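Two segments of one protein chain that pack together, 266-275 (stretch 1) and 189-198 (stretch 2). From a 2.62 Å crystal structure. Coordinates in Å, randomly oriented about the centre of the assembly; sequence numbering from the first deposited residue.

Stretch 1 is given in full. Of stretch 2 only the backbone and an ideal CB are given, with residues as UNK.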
# COMPACT_ATOMS: atom_id res chain seq x y z
N GLY A 266 18.79 -5.17 2.27
CA GLY A 266 18.00 -5.50 1.10
C GLY A 266 17.16 -4.33 0.60
O GLY A 266 16.95 -4.15 -0.61
N ALA A 267 16.67 -3.51 1.52
CA ALA A 267 15.84 -2.39 1.14
C ALA A 267 16.71 -1.34 0.49
O ALA A 267 16.27 -0.66 -0.45
CB ALA A 267 15.10 -1.83 2.34
N GLN A 268 17.94 -1.22 0.97
CA GLN A 268 18.93 -0.29 0.40
C GLN A 268 19.31 -0.67 -1.03
O GLN A 268 19.46 0.19 -1.92
CB GLN A 268 20.17 -0.25 1.27
CG GLN A 268 21.37 0.44 0.65
CD GLN A 268 22.53 0.56 1.64
OE1 GLN A 268 23.17 -0.44 2.03
NE2 GLN A 268 22.81 1.79 2.06
N TYR A 269 19.46 -1.96 -1.25
CA TYR A 269 19.79 -2.48 -2.56
C TYR A 269 18.69 -2.10 -3.57
O TYR A 269 18.96 -1.61 -4.65
CB TYR A 269 19.95 -3.99 -2.44
CG TYR A 269 20.47 -4.67 -3.68
CD1 TYR A 269 19.58 -5.10 -4.67
CD2 TYR A 269 21.84 -4.89 -3.87
CE1 TYR A 269 20.03 -5.73 -5.80
CE2 TYR A 269 22.30 -5.53 -4.99
CZ TYR A 269 21.39 -5.95 -5.95
OH TYR A 269 21.82 -6.59 -7.09
N ILE A 270 17.45 -2.32 -3.20
CA ILE A 270 16.34 -1.89 -4.02
C ILE A 270 16.32 -0.36 -4.16
O ILE A 270 16.16 0.18 -5.26
CB ILE A 270 15.01 -2.46 -3.50
CG1 ILE A 270 15.06 -3.99 -3.57
CG2 ILE A 270 13.85 -1.93 -4.32
CD1 ILE A 270 13.92 -4.65 -2.88
N GLN A 271 16.52 0.34 -3.05
CA GLN A 271 16.52 1.79 -3.11
C GLN A 271 17.57 2.30 -4.11
O GLN A 271 17.32 3.21 -4.90
CB GLN A 271 16.74 2.37 -1.73
CG GLN A 271 16.90 3.88 -1.70
CD GLN A 271 18.34 4.29 -1.50
OE1 GLN A 271 18.83 4.35 -0.37
NE2 GLN A 271 19.04 4.56 -2.61
N GLN A 272 18.76 1.72 -4.07
CA GLN A 272 19.83 2.17 -4.94
C GLN A 272 19.54 1.87 -6.40
O GLN A 272 20.06 2.56 -7.27
CB GLN A 272 21.17 1.59 -4.51
CG GLN A 272 21.66 2.17 -3.20
CD GLN A 272 22.76 1.35 -2.56
OE1 GLN A 272 23.06 0.25 -3.01
NE2 GLN A 272 23.37 1.90 -1.52
N LEU A 273 18.69 0.87 -6.68
CA LEU A 273 18.25 0.63 -8.07
C LEU A 273 17.37 1.73 -8.63
O LEU A 273 17.38 1.97 -9.82
CB LEU A 273 17.52 -0.71 -8.22
CG LEU A 273 18.33 -1.97 -7.93
CD1 LEU A 273 17.43 -3.19 -8.05
CD2 LEU A 273 19.52 -2.07 -8.85
N PHE A 274 16.58 2.38 -7.78
CA PHE A 274 15.78 3.55 -8.17
C PHE A 274 16.62 4.81 -8.33
O PHE A 274 16.34 5.64 -9.19
CB PHE A 274 14.71 3.85 -7.11
CG PHE A 274 13.55 2.91 -7.11
CD1 PHE A 274 13.63 1.70 -6.43
CD2 PHE A 274 12.36 3.24 -7.77
CE1 PHE A 274 12.54 0.82 -6.44
CE2 PHE A 274 11.27 2.36 -7.77
CZ PHE A 274 11.35 1.17 -7.11
N THR A 275 17.63 4.99 -7.49
CA THR A 275 18.30 6.29 -7.42
C THR A 275 19.64 6.44 -8.17
O THR A 275 20.12 7.55 -8.37
CB THR A 275 18.39 6.82 -5.94
OG1 THR A 275 19.19 5.94 -5.15
CG2 THR A 275 17.02 6.90 -5.34
N UNK A 189 6.02 13.16 -3.64
CA UNK A 189 6.36 11.96 -2.91
C UNK A 189 6.09 10.71 -3.76
O UNK A 189 4.95 10.44 -4.13
CB UNK A 189 5.57 11.90 -1.60
N UNK A 190 7.14 9.96 -4.09
CA UNK A 190 6.97 8.73 -4.86
C UNK A 190 6.91 7.52 -3.92
O UNK A 190 7.83 7.28 -3.14
CB UNK A 190 8.11 8.57 -5.87
N UNK A 191 5.81 6.77 -3.99
CA UNK A 191 5.63 5.60 -3.17
C UNK A 191 5.85 4.35 -3.99
O UNK A 191 5.37 4.24 -5.14
CB UNK A 191 4.24 5.59 -2.54
N UNK A 192 6.57 3.39 -3.40
CA UNK A 192 6.78 2.11 -4.04
C UNK A 192 6.74 0.97 -3.01
O UNK A 192 7.10 1.13 -1.84
CB UNK A 192 8.11 2.11 -4.79
N UNK A 193 6.28 -0.19 -3.46
CA UNK A 193 6.15 -1.34 -2.62
C UNK A 193 7.45 -2.11 -2.66
O UNK A 193 7.93 -2.47 -3.73
CB UNK A 193 4.97 -2.21 -3.05
N UNK A 194 8.03 -2.36 -1.49
CA UNK A 194 9.25 -3.15 -1.43
C UNK A 194 8.94 -4.61 -1.72
O UNK A 194 9.77 -5.34 -2.24
CB UNK A 194 9.92 -3.01 -0.06
N UNK A 195 7.73 -5.03 -1.39
CA UNK A 195 7.43 -6.46 -1.47
C UNK A 195 7.16 -6.96 -2.90
O UNK A 195 6.89 -8.13 -3.10
CB UNK A 195 6.22 -6.77 -0.59
N UNK A 196 7.27 -6.06 -3.88
CA UNK A 196 6.99 -6.41 -5.27
C UNK A 196 8.25 -6.81 -6.04
O UNK A 196 8.19 -7.01 -7.25
CB UNK A 196 6.31 -5.23 -5.97
N UNK A 197 9.38 -6.92 -5.35
CA UNK A 197 10.65 -7.23 -6.04
C UNK A 197 10.62 -8.53 -6.85
O UNK A 197 11.42 -8.70 -7.76
CB UNK A 197 11.78 -7.32 -5.01
N UNK A 198 9.70 -9.44 -6.56
CA UNK A 198 9.67 -10.73 -7.26
C UNK A 198 8.47 -10.92 -8.18
O UNK A 198 8.22 -12.04 -8.61
CB UNK A 198 9.69 -11.86 -6.23

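Stretch 1 is a helix throughout, and three of its residues, Ala267, Ile270 and Phe274, spaced three and four apart, supply the surface that meets stretch 2. That surface is apolar, so shape and hydrophobicity are the main criteria for the positions facing it; the backbone of stretch 2 is extended from 189 to 193.

Position 189 has an extended backbone (phi/psi -106/117) and lies out of reach, so the helix sets no preference. The deposited residue is Ile189, a beta-branched side chain that suits a strand.

At position 190 CA-to-CB points toward the helix, yet nothing of stretch 1 lies within 5.5 Å of the ideal CB. A short side chain would not reach stretch 1; methionine or an aromatic could reach the Phe274 ring, leucine only marginally. The residue is Phe190, with chi1 at 180° (t). Its CE2 comes 3.8 Å from CE2 of Phe274, which lies at the edge of the Phe190 ring, near its plane, so the two rings are not stacked face to face.

Position 191 is again extended (-104/137) and out of reach; Val191 fits the strand and makes no contact with the helix.

Position 192 points toward the helix and is tighter: its ideal CB is 4.1 Å from CZ of Phe274. A small or beta-branched residue, such as alanine, serine, valine or threonine, would suit this proximity and the extended backbone (-142/148). The residue is Thr192. Its OG1 stands 3.5 Å from CZ of Phe274, a contact with a ring carbon, which offers no conventional acceptor.

Position 193 points away, leaving the helix indifferent to its identity; it is Ser193.

Position 194 is where the backbones come closest, with its CA 7.1 Å from that of Ala267. CA-to-CB points sideways and the ideal CB is 5.2 Å from CD1 of Ile270, so reaching the surface beside Ala267 and Ile270 takes a chain of some length, preferably apolar; leucine, isoleucine or methionine could serve. Leu194 (chi1 m, chi2 t) brings its end nearer: CD1 is 4.0 Å from CB of Ala267, and CD2 is 4.0 Å from CD1 of Ile270. It has the largest area covered by the other stretch in this segment.

Position 195 points away, so the helix sets no limit; Ala195 makes no contact. At position 196 the CB points sideways with no helix atom within 5.5 Å, leaving a wide choice. Glu196 extends closer, but its OE2, hydrogen-bonded elsewhere in the structure, still lies 5.2 Å from CZ of Phe274.

Position 197 points toward the helix, its ideal CB 4.0 Å from CD1 of Ile270. Even alanine could make this contact; a larger chain can keep it while its end turns elsewhere. Tyr197, with chi1 at 65° (p), places CB 4.0 Å from CD1 of Ile270 while its end leads away.

Position 198 is out of reach, and Asp198 takes no part in the packing.

Stretch 2 189-198: IFVTSLAEYD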
# COMPACT_ATOMS: atom_id res chain seq x y z
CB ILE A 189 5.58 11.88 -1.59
CG1 ILE A 189 5.88 13.11 -0.73
CG2 ILE A 189 5.91 10.58 -0.84
CD1 ILE A 189 5.33 13.02 0.70
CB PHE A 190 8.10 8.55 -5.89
CG PHE A 190 7.98 7.29 -6.71
CD1 PHE A 190 7.07 7.20 -7.76
CD2 PHE A 190 8.79 6.19 -6.44
CE1 PHE A 190 6.96 6.05 -8.53
CE2 PHE A 190 8.68 5.02 -7.20
CZ PHE A 190 7.77 4.95 -8.25
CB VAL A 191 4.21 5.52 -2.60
CG1 VAL A 191 4.14 4.44 -1.47
CG2 VAL A 191 3.77 6.87 -2.10
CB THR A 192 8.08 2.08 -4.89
OG1 THR A 192 8.11 0.90 -5.72
CG2 THR A 192 9.33 2.11 -3.98
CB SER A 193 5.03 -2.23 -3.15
OG SER A 193 4.80 -3.34 -2.30
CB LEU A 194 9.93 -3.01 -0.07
CG LEU A 194 10.79 -1.76 0.12
CD1 LEU A 194 11.19 -1.60 1.57
CD2 LEU A 194 12.01 -1.87 -0.77
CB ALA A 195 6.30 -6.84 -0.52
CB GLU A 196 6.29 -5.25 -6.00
CG GLU A 196 7.23 -4.07 -6.33
CD GLU A 196 6.56 -2.92 -7.12
OE1 GLU A 196 5.31 -2.83 -7.17
OE2 GLU A 196 7.32 -2.10 -7.68
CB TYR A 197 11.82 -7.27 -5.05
CG TYR A 197 11.72 -8.37 -4.04
CD1 TYR A 197 12.22 -9.64 -4.31
CD2 TYR A 197 11.11 -8.15 -2.81
CE1 TYR A 197 12.12 -10.66 -3.38
CE2 TYR A 197 11.00 -9.16 -1.88
CZ TYR A 197 11.52 -10.41 -2.17
OH TYR A 197 11.41 -11.40 -1.24
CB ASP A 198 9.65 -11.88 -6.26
CG ASP A 198 8.33 -11.99 -5.54
OD1 ASP A 198 7.94 -13.13 -5.18
OD2 ASP A 198 7.68 -10.95 -5.34
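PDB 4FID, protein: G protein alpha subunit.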